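Local atomic coordinates of protein FimX (Pseudomonas aeruginosa PAO1, PDB entry 3HV9), a protein that belongs to the EAL-domain family, whose fold is a modified alpha/beta barrel. Residues Q219-V224 against G240-Q245; H45-V50 against K103-L108; A10-G15 against L55-Q60. All coordinates share one frame; numbering follows the deposited sequence.

Contact 1: residues Q219-V224 against G240-Q245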
loop_
_atom_site.group_PDB
_atom_site.type_symbol
_atom_site.label_atom_id
_atom_site.label_comp_id
_atom_site.label_asym_id
_atom_site.label_seq_id
_atom_site.Cartn_x
_atom_site.Cartn_y
_atom_site.Cartn_z
ATOM N N GLN A 219 -8.352 -17.948 6.764
ATOM C CA GLN A 219 -9.306 -16.849 6.860
ATOM C C GLN A 219 -8.674 -15.525 6.450
ATOM O O GLN A 219 -8.881 -14.497 7.101
ATOM C CB GLN A 219 -9.853 -16.743 8.282
ATOM C CG GLN A 219 -10.558 -17.984 8.763
ATOM C CD GLN A 219 -10.867 -17.918 10.247
ATOM O OE1 GLN A 219 -9.970 -17.735 11.073
ATOM N NE2 GLN A 219 -12.140 -18.069 10.593
ATOM N N LYS A 220 -7.895 -15.557 5.373
ATOM C CA LYS A 220 -7.294 -14.344 4.852
ATOM C C LYS A 220 -8.049 -13.926 3.604
ATOM O O LYS A 220 -8.566 -14.775 2.876
ATOM C CB LYS A 220 -5.818 -14.568 4.536
ATOM C CG LYS A 220 -4.954 -14.847 5.752
ATOM C CD LYS A 220 -5.292 -13.873 6.874
ATOM C CE LYS A 220 -4.398 -14.083 8.087
ATOM N NZ LYS A 220 -5.105 -13.669 9.342
ATOM N N LEU A 221 -8.136 -12.624 3.363
ATOM C CA LEU A 221 -8.658 -12.153 2.085
ATOM C C LEU A 221 -7.511 -12.017 1.087
ATOM O O LEU A 221 -6.530 -11.322 1.343
ATOM C CB LEU A 221 -9.387 -10.828 2.250
ATOM C CG LEU A 221 -10.497 -10.845 3.292
ATOM C CD1 LEU A 221 -11.155 -9.490 3.345
ATOM C CD2 LEU A 221 -11.512 -11.930 2.956
ATOM N N SER A 222 -7.634 -12.697 -0.047
ATOM C CA SER A 222 -6.556 -12.766 -1.015
ATOM C C SER A 222 -6.643 -11.607 -2.010
ATOM O O SER A 222 -7.714 -11.315 -2.538
ATOM C CB SER A 222 -6.587 -14.116 -1.737
ATOM O OG SER A 222 -7.806 -14.295 -2.451
ATOM N N ILE A 223 -5.515 -10.936 -2.245
ATOM C CA ILE A 223 -5.435 -9.900 -3.279
ATOM C C ILE A 223 -4.411 -10.308 -4.321
ATOM O O ILE A 223 -3.233 -10.507 -3.999
ATOM C CB ILE A 223 -5.029 -8.527 -2.710
ATOM C CG1 ILE A 223 -6.015 -8.082 -1.628
ATOM C CG2 ILE A 223 -4.981 -7.485 -3.823
ATOM C CD1 ILE A 223 -5.802 -6.641 -1.170
ATOM N N VAL A 224 -4.855 -10.458 -5.566
ATOM C CA VAL A 224 -3.930 -10.837 -6.642
ATOM C C VAL A 224 -3.759 -9.688 -7.629
ATOM O O VAL A 224 -4.731 -9.273 -8.271
ATOM C CB VAL A 224 -4.398 -12.109 -7.372
ATOM C CG1 VAL A 224 -3.390 -12.526 -8.458
ATOM C CG2 VAL A 224 -4.612 -13.239 -6.372
ATOM N N GLY A 240 -10.648 -18.380 -7.269
ATOM C CA GLY A 240 -11.308 -17.917 -6.055
ATOM C C GLY A 240 -10.604 -16.792 -5.314
ATOM O O GLY A 240 -10.639 -16.731 -4.079
ATOM N N ALA A 241 -9.968 -15.900 -6.067
ATOM C CA ALA A 241 -9.270 -14.764 -5.490
ATOM C C ALA A 241 -10.318 -13.812 -4.945
ATOM O O ALA A 241 -11.341 -13.583 -5.579
ATOM C CB ALA A 241 -8.424 -14.076 -6.564
ATOM N N THR A 242 -10.099 -13.247 -3.769
ATOM C CA THR A 242 -11.155 -12.394 -3.248
ATOM C C THR A 242 -11.092 -10.961 -3.816
ATOM O O THR A 242 -12.128 -10.311 -3.999
ATOM C CB THR A 242 -11.336 -12.521 -1.680
ATOM O OG1 THR A 242 -11.733 -11.270 -1.104
ATOM C CG2 THR A 242 -10.083 -13.000 -1.029
ATOM N N TYR A 243 -9.881 -10.500 -4.133
ATOM C CA TYR A 243 -9.678 -9.203 -4.795
ATOM C C TYR A 243 -8.601 -9.317 -5.875
ATOM O O TYR A 243 -7.687 -10.134 -5.763
ATOM C CB TYR A 243 -9.221 -8.128 -3.805
ATOM C CG TYR A 243 -10.177 -7.798 -2.677
ATOM C CD1 TYR A 243 -11.124 -6.788 -2.813
ATOM C CD2 TYR A 243 -10.101 -8.465 -1.459
ATOM C CE1 TYR A 243 -11.993 -6.462 -1.767
ATOM C CE2 TYR A 243 -10.964 -8.150 -0.411
ATOM C CZ TYR A 243 -11.903 -7.150 -0.568
ATOM O OH TYR A 243 -12.754 -6.839 0.475
ATOM N N ILE A 244 -8.706 -8.475 -6.901
ATOM C CA ILE A 244 -7.692 -8.386 -7.955
ATOM C C ILE A 244 -7.362 -6.921 -8.289
ATOM O O ILE A 244 -8.140 -6.016 -7.998
ATOM C CB ILE A 244 -8.119 -9.145 -9.241
ATOM C CG1 ILE A 244 -9.499 -8.688 -9.703
ATOM C CG2 ILE A 244 -8.083 -10.659 -9.021
ATOM C CD1 ILE A 244 -9.905 -9.241 -11.046
ATOM N N GLN A 245 -6.203 -6.689 -8.889
ATOM C CA GLN A 245 -5.789 -5.337 -9.226
ATOM C C GLN A 245 -4.921 -5.448 -10.454
ATOM O O GLN A 245 -4.266 -6.461 -10.654
ATOM C CB GLN A 245 -4.966 -4.758 -8.080
ATOM C CG GLN A 245 -4.586 -3.286 -8.215
ATOM C CD GLN A 245 -3.480 -2.914 -7.242
ATOM O OE1 GLN A 245 -2.520 -3.670 -7.066
ATOM N NE2 GLN A 245 -3.604 -1.751 -6.608
#
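Tyr243 turns a ring edge to Leu221 CD1 and Ser222 O: Leu221 CD1 sits in the ring plane, 4.0 Å from Tyr243 CE2, and Ile223 CG1 fills the notch beside Tyr243 CB at 3.9 Å. The ring reaches this place because CG stands anti to its own carbonyl carbon (chi1 -62°), and the phenol beyond ends on Asp43. On the face of the sheet bearing Val224 and Ile244, Val224 CG2 meets Ala241 CB at 3.9 Å. Val224 CB lies 4.3 Å from Ile244 CG2, while Leu236 of the helix 230-239 closes over both Val224 and Ile244.

Ser222 works at the seam. Its OG, held between backbone N and carbonyl carbon (chi1 61°), takes the N-H of Thr242 at 2.8 Å, and its carbonyl O takes that of Tyr243 N at 2.8 Å. Parallel pairing then runs on through Val224 N to Tyr243 O and Gln245 N to Val224 O, completing the right-handed beta-alpha-beta unit whose crossover is the helix 230-239. Just before Tyr243, then, Ser222 OG gives the Thr242 amide its straighter acceptor (160°), beside a weak bond to Ser222 O, so this buried N-H is satisfied.

Contact 2: residues H45-V50 against K103-L108; sequences HENYEV and KLFVHL
Glu49 and His107 meet through a short hydrogen bond, His107 NE2 to Glu49 OE2 at 2.5 Å. The carboxylate oxygen lies close to the imidazole plane and is approached on its anti side, with the two flat groups turned 44° apart. Glu49 reaches the ring by running straight out, CG anti to the backbone N (chi1 -176°) and the chain extended beyond. Over one face of the same imidazole stands the carbonyl O of Val50, 3.6 Å from His107 NE2; a water links that oxygen to His107 N.

At the other end, Lys103 lays its CE over the centre of the His45 ring, a CH-pi contact of 3.9 Å. The bend at chi3 (-65°) keeps CE and NZ over the ring, with NZ reaching Gln165 and a water that also takes a weak hydrogen bond from His45 NE2. Between these ends Tyr48 CB packs on Leu104 CD2 at 3.7 Å, and Val50 CG1 on Val106 CG2 at 3.8 Å.

Parallel backbone pairing sets all of this in register, from Lys103 N to Glu46 O through to Val50 N to Phe105 O at 2.9 Å. Farther out, Phe188 meets the Phe105 ring edge-to-face, and Leu92 of the helix 77-97 covers Leu104. Glu49 OE2 also bonds Gln139 and a bound glycerol, while OE1 is held by Lys190 and Gln245. With both oxygens shared among His107, Gln139, Lys190 and Gln245, the carboxylate is fixed in its rotation, in a polar cluster inside the EAL barrel.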
loop_
_atom_site.group_PDB
_atom_site.type_symbol
_atom_site.label_atom_id
_atom_site.label_comp_id
_atom_site.label_asym_id
_atom_site.label_seq_id
_atom_site.Cartn_x
_atom_site.Cartn_y
_atom_site.Cartn_z
ATOM N N HIS A 45 -17.051 -1.674 -0.258
ATOM C CA HIS A 45 -16.078 -0.592 -0.148
ATOM C C HIS A 45 -15.454 -0.241 -1.502
ATOM O O HIS A 45 -15.314 -1.089 -2.371
ATOM C CB HIS A 45 -14.961 -0.955 0.846
ATOM C CG HIS A 45 -15.432 -1.202 2.245
ATOM N ND1 HIS A 45 -15.857 -0.190 3.079
ATOM C CD2 HIS A 45 -15.516 -2.345 2.967
ATOM C CE1 HIS A 45 -16.202 -0.700 4.248
ATOM N NE2 HIS A 45 -15.999 -2.006 4.208
ATOM N N GLU A 46 -15.099 1.027 -1.664
ATOM C CA GLU A 46 -14.280 1.493 -2.765
ATOM C C GLU A 46 -12.810 1.415 -2.331
ATOM O O GLU A 46 -12.281 2.366 -1.755
ATOM C CB GLU A 46 -14.650 2.944 -3.111
ATOM C CG GLU A 46 -16.018 3.102 -3.753
ATOM C CD GLU A 46 -16.355 4.554 -4.041
ATOM O OE1 GLU A 46 -15.589 5.442 -3.605
ATOM O OE2 GLU A 46 -17.385 4.806 -4.700
ATOM N N ASN A 47 -12.169 0.272 -2.583
ATOM C CA ASN A 47 -10.778 0.038 -2.196
ATOM C C ASN A 47 -9.751 0.601 -3.181
ATOM O O ASN A 47 -9.767 0.251 -4.359
ATOM C CB ASN A 47 -10.529 -1.465 -2.049
ATOM C CG ASN A 47 -11.417 -2.112 -0.993
ATOM O OD1 ASN A 47 -12.281 -2.933 -1.305
ATOM N ND2 ASN A 47 -11.201 -1.748 0.257
ATOM N N TYR A 48 -8.855 1.457 -2.692
ATOM C CA TYR A 48 -7.743 1.953 -3.491
ATOM C C TYR A 48 -6.426 1.756 -2.774
ATOM O O TYR A 48 -6.341 1.949 -1.555
ATOM C CB TYR A 48 -7.869 3.437 -3.709
ATOM C CG TYR A 48 -8.963 3.900 -4.630
ATOM C CD1 TYR A 48 -8.701 4.119 -5.979
ATOM C CD2 TYR A 48 -10.240 4.183 -4.149
ATOM C CE1 TYR A 48 -9.689 4.590 -6.842
ATOM C CE2 TYR A 48 -11.241 4.665 -5.000
ATOM C CZ TYR A 48 -10.951 4.865 -6.344
ATOM O OH TYR A 48 -11.897 5.332 -7.212
ATOM N N GLU A 49 -5.395 1.396 -3.533
ATOM C CA GLU A 49 -4.029 1.402 -3.016
ATOM C C GLU A 49 -3.448 2.763 -3.335
ATOM O O GLU A 49 -3.634 3.272 -4.445
ATOM C CB GLU A 49 -3.178 0.322 -3.683
ATOM C CG GLU A 49 -1.751 0.225 -3.115
ATOM C CD GLU A 49 -0.880 -0.737 -3.899
ATOM O OE1 GLU A 49 -1.361 -1.254 -4.939
ATOM O OE2 GLU A 49 0.275 -0.983 -3.478
ATOM N N VAL A 50 -2.772 3.376 -2.369
ATOM C CA VAL A 50 -2.104 4.641 -2.658
ATOM C C VAL A 50 -0.634 4.472 -3.033
ATOM O O VAL A 50 0.082 3.615 -2.513
ATOM C CB VAL A 50 -2.414 5.781 -1.627
ATOM C CG1 VAL A 50 -3.193 5.260 -0.457
ATOM C CG2 VAL A 50 -1.164 6.564 -1.228
ATOM N N LYS A 103 -11.820 3.087 1.130
ATOM C CA LYS A 103 -10.819 2.520 2.013
ATOM C C LYS A 103 -9.476 2.563 1.280
ATOM O O LYS A 103 -9.421 2.272 0.089
ATOM C CB LYS A 103 -11.192 1.080 2.345
ATOM C CG LYS A 103 -10.233 0.403 3.288
ATOM C CD LYS A 103 -10.635 -1.035 3.538
ATOM C CE LYS A 103 -11.967 -1.128 4.252
ATOM N NZ LYS A 103 -12.135 -2.517 4.765
ATOM N N LEU A 104 -8.403 2.937 1.977
ATOM C CA LEU A 104 -7.099 3.087 1.348
ATOM C C LEU A 104 -6.061 2.152 1.920
ATOM O O LEU A 104 -5.898 2.063 3.130
ATOM C CB LEU A 104 -6.575 4.516 1.472
ATOM C CG LEU A 104 -7.439 5.640 0.904
ATOM C CD1 LEU A 104 -6.760 6.994 1.121
ATOM C CD2 LEU A 104 -7.708 5.392 -0.573
ATOM N N PHE A 105 -5.344 1.478 1.025
ATOM C CA PHE A 105 -4.203 0.652 1.379
ATOM C C PHE A 105 -2.953 1.538 1.308
ATOM O O PHE A 105 -2.641 2.104 0.261
ATOM C CB PHE A 105 -4.089 -0.524 0.388
ATOM C CG PHE A 105 -5.145 -1.584 0.585
ATOM C CD1 PHE A 105 -4.801 -2.854 1.007
ATOM C CD2 PHE A 105 -6.473 -1.298 0.369
ATOM C CE1 PHE A 105 -5.766 -3.825 1.205
ATOM C CE2 PHE A 105 -7.456 -2.260 0.564
ATOM C CZ PHE A 105 -7.101 -3.534 0.973
ATOM N N VAL A 106 -2.236 1.657 2.416
ATOM C CA VAL A 106 -1.107 2.580 2.497
ATOM C C VAL A 106 0.154 1.791 2.844
ATOM O O VAL A 106 0.150 0.947 3.745
ATOM C CB VAL A 106 -1.369 3.694 3.565
ATOM C CG1 VAL A 106 -0.171 4.637 3.700
ATOM C CG2 VAL A 106 -2.623 4.484 3.218
ATOM N N HIS A 107 1.231 2.055 2.119
ATOM C CA HIS A 107 2.481 1.347 2.338
ATOM C C HIS A 107 3.192 1.880 3.563
ATOM O O HIS A 107 3.180 3.078 3.842
ATOM C CB HIS A 107 3.438 1.538 1.153
ATOM C CG HIS A 107 2.885 1.106 -0.169
ATOM N ND1 HIS A 107 3.640 1.106 -1.328
ATOM C CD2 HIS A 107 1.655 0.660 -0.527
ATOM C CE1 HIS A 107 2.899 0.687 -2.335
ATOM N NE2 HIS A 107 1.688 0.410 -1.879
ATOM N N LEU A 108 3.857 0.978 4.264
ATOM C CA LEU A 108 4.809 1.360 5.277
ATOM C C LEU A 108 6.159 0.833 4.871
ATOM O O LEU A 108 6.289 -0.339 4.546
ATOM C CB LEU A 108 4.429 0.744 6.618
ATOM C CG LEU A 108 3.176 1.352 7.215
ATOM C CD1 LEU A 108 2.834 0.679 8.533
ATOM C CD2 LEU A 108 3.388 2.841 7.387
HETATM O O HOH W 1 -14.408 -3.196 6.806
HETATM O O HOH W 2 1.277 3.951 0.104
#

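Contact 3: residues A10-G15 against L55-Q60; sequences AAAQRG and LNPQGQ
Gln13 and Gln58 both fold back at chi2, 86° in the first and -85° in the second, and these bends bring the two amides together between the helix end and the loop, Gln13 NE2 toward Gln58 OE1, the side chains crossing obliquely. In Gln13 the bend follows a CG set anti to the backbone N, which turns the amide toward the loop. Gln13 NE2 ends 3.1 Å from Gln58 OE1, but the angle is poor and the amide planes are 56° apart, so the two polar groups are near neighbours without a proper hydrogen bond.

Alongside, Pro57 does the apolar work. Pro57 CG packs on Ala12 CB at 3.8 Å, and Pro57 CD lies 3.8 Å from Ala12 O. The Gln13 side chain slides past the proline in the opposite direction, leaving Gln13 OE1 3.7 Å from Pro57 CB. Ala12 also rests on Ile20 and Gln23 of the helix 17-24, and Asn56 reaches Ile20 as well.

The loop keeps its form through Gly59 N to Asn56 O, 2.8 Å, and through Asn56 OD1, which accepts Gln60 N. In the other segment Gly15, with positive phi, is the first residue to leave helical angles, and its N bonds back to Ala12 O. The arrangement is a helix, 4-13, closed by a Schellman motif and resting its last turn against the proline corner of a type I beta turn that follows the strand 46-54.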
loop_
_atom_site.group_PDB
_atom_site.type_symbol
_atom_site.label_atom_id
_atom_site.label_comp_id
_atom_site.label_asym_id
_atom_site.label_seq_id
_atom_site.Cartn_x
_atom_site.Cartn_y
_atom_site.Cartn_z
ATOM N N ALA A 10 17.455 26.218 -4.742
ATOM C CA ALA A 10 18.483 26.181 -5.786
ATOM C C ALA A 10 19.020 24.758 -5.978
ATOM O O ALA A 10 19.181 24.302 -7.109
ATOM C CB ALA A 10 19.619 27.143 -5.460
ATOM N N ALA A 11 19.289 24.065 -4.869
ATOM C CA ALA A 11 19.829 22.707 -4.919
ATOM C C ALA A 11 18.843 21.746 -5.579
ATOM O O ALA A 11 19.225 20.949 -6.438
ATOM C CB ALA A 11 20.191 22.216 -3.520
ATOM N N ALA A 12 17.578 21.831 -5.174
ATOM C CA ALA A 12 16.512 21.020 -5.770
ATOM C C ALA A 12 16.409 21.249 -7.275
ATOM O O ALA A 12 16.232 20.304 -8.057
ATOM C CB ALA A 12 15.157 21.317 -5.090
ATOM N N GLN A 13 16.502 22.508 -7.686
ATOM C CA GLN A 13 16.477 22.843 -9.110
ATOM C C GLN A 13 17.645 22.154 -9.833
ATOM O O GLN A 13 17.551 21.821 -11.009
ATOM C CB GLN A 13 16.535 24.368 -9.290
ATOM C CG GLN A 13 16.393 24.854 -10.726
ATOM C CD GLN A 13 14.946 25.022 -11.161
ATOM O OE1 GLN A 13 14.049 25.227 -10.336
ATOM N NE2 GLN A 13 14.712 24.939 -12.469
ATOM N N ARG A 14 18.732 21.919 -9.103
ATOM C CA ARG A 14 19.931 21.275 -9.642
ATOM C C ARG A 14 19.816 19.757 -9.729
ATOM O O ARG A 14 20.739 19.101 -10.196
ATOM C CB ARG A 14 21.127 21.571 -8.732
ATOM C CG ARG A 14 22.029 22.713 -9.147
ATOM C CD ARG A 14 23.217 22.818 -8.167
ATOM N NE ARG A 14 23.053 23.902 -7.196
ATOM C CZ ARG A 14 23.136 23.755 -5.877
ATOM N NH1 ARG A 14 23.379 22.559 -5.345
ATOM N NH2 ARG A 14 22.977 24.807 -5.089
ATOM N N GLY A 15 18.732 19.181 -9.220
ATOM C CA GLY A 15 18.597 17.733 -9.257
ATOM C C GLY A 15 19.173 16.994 -8.052
ATOM O O GLY A 15 19.281 15.765 -8.041
ATOM N N LEU A 55 7.618 14.931 -7.728
ATOM C CA LEU A 55 7.896 15.836 -8.827
ATOM C C LEU A 55 9.074 16.708 -8.449
ATOM O O LEU A 55 9.180 17.137 -7.301
ATOM C CB LEU A 55 6.688 16.716 -9.138
ATOM C CG LEU A 55 5.480 16.056 -9.815
ATOM C CD1 LEU A 55 5.913 15.167 -10.942
ATOM C CD2 LEU A 55 4.717 15.254 -8.804
ATOM N N ASN A 56 9.982 16.933 -9.398
ATOM C CA ASN A 56 11.020 17.932 -9.201
ATOM C C ASN A 56 10.474 19.315 -9.501
ATOM O O ASN A 56 9.348 19.442 -9.976
ATOM C CB ASN A 56 12.257 17.636 -10.037
ATOM C CG ASN A 56 12.025 17.831 -11.519
ATOM O OD1 ASN A 56 11.077 18.497 -11.939
ATOM N ND2 ASN A 56 12.911 17.259 -12.321
ATOM N N PRO A 57 11.253 20.358 -9.188
ATOM C CA PRO A 57 10.711 21.709 -9.347
ATOM C C PRO A 57 10.232 21.989 -10.768
ATOM O O PRO A 57 9.283 22.740 -10.951
ATOM C CB PRO A 57 11.893 22.593 -8.972
ATOM C CG PRO A 57 12.615 21.781 -7.913
ATOM C CD PRO A 57 12.496 20.350 -8.392
ATOM N N GLN A 58 10.853 21.384 -11.768
ATOM C CA GLN A 58 10.402 21.646 -13.126
ATOM C C GLN A 58 9.259 20.724 -13.552
ATOM O O GLN A 58 8.984 20.576 -14.733
ATOM C CB GLN A 58 11.554 21.655 -14.145
ATOM C CG GLN A 58 12.638 20.636 -13.929
ATOM C CD GLN A 58 13.700 21.114 -12.962
ATOM O OE1 GLN A 58 14.501 21.998 -13.274
ATOM N NE2 GLN A 58 13.724 20.513 -11.786
ATOM N N GLY A 59 8.596 20.106 -12.582
ATOM C CA GLY A 59 7.368 19.391 -12.864
ATOM C C GLY A 59 7.545 17.994 -13.423
ATOM O O GLY A 59 6.567 17.302 -13.720
ATOM N N GLN A 60 8.785 17.555 -13.572
ATOM C CA GLN A 60 8.993 16.199 -14.053
ATOM C C GLN A 60 9.133 15.215 -12.884
ATOM O O GLN A 60 9.588 15.562 -11.793
ATOM C CB GLN A 60 10.137 16.119 -15.090
ATOM C CG GLN A 60 11.554 15.950 -14.538
ATOM C CD GLN A 60 12.648 16.341 -15.554
ATOM O OE1 GLN A 60 13.244 15.481 -16.223
ATOM N NE2 GLN A 60 12.907 17.643 -15.667
#

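In the fold
Contacts 1 and 2 belong to one eight-stranded sheet, their centres 14 Å apart, and both lie within the EAL domain. They touch directly: Gln245 of contact 1 reaches Glu49 of contact 2, next to the strand 30-39, which pairs with both 46-54 and 243-244. Separately, Ile223 of the strand 221-224 packs on Phe105 of the strand 102-107. Contact 3 lies out at the periphery, about 29 Å from contact 2 and 40 Å from contact 1 between centres. Along the chain, contacts 3 and 2 interleave, and contact 1 follows both. Strand 46-54 links contacts 2 and 3, running from the polar cluster to the turn beside the N-terminal helix.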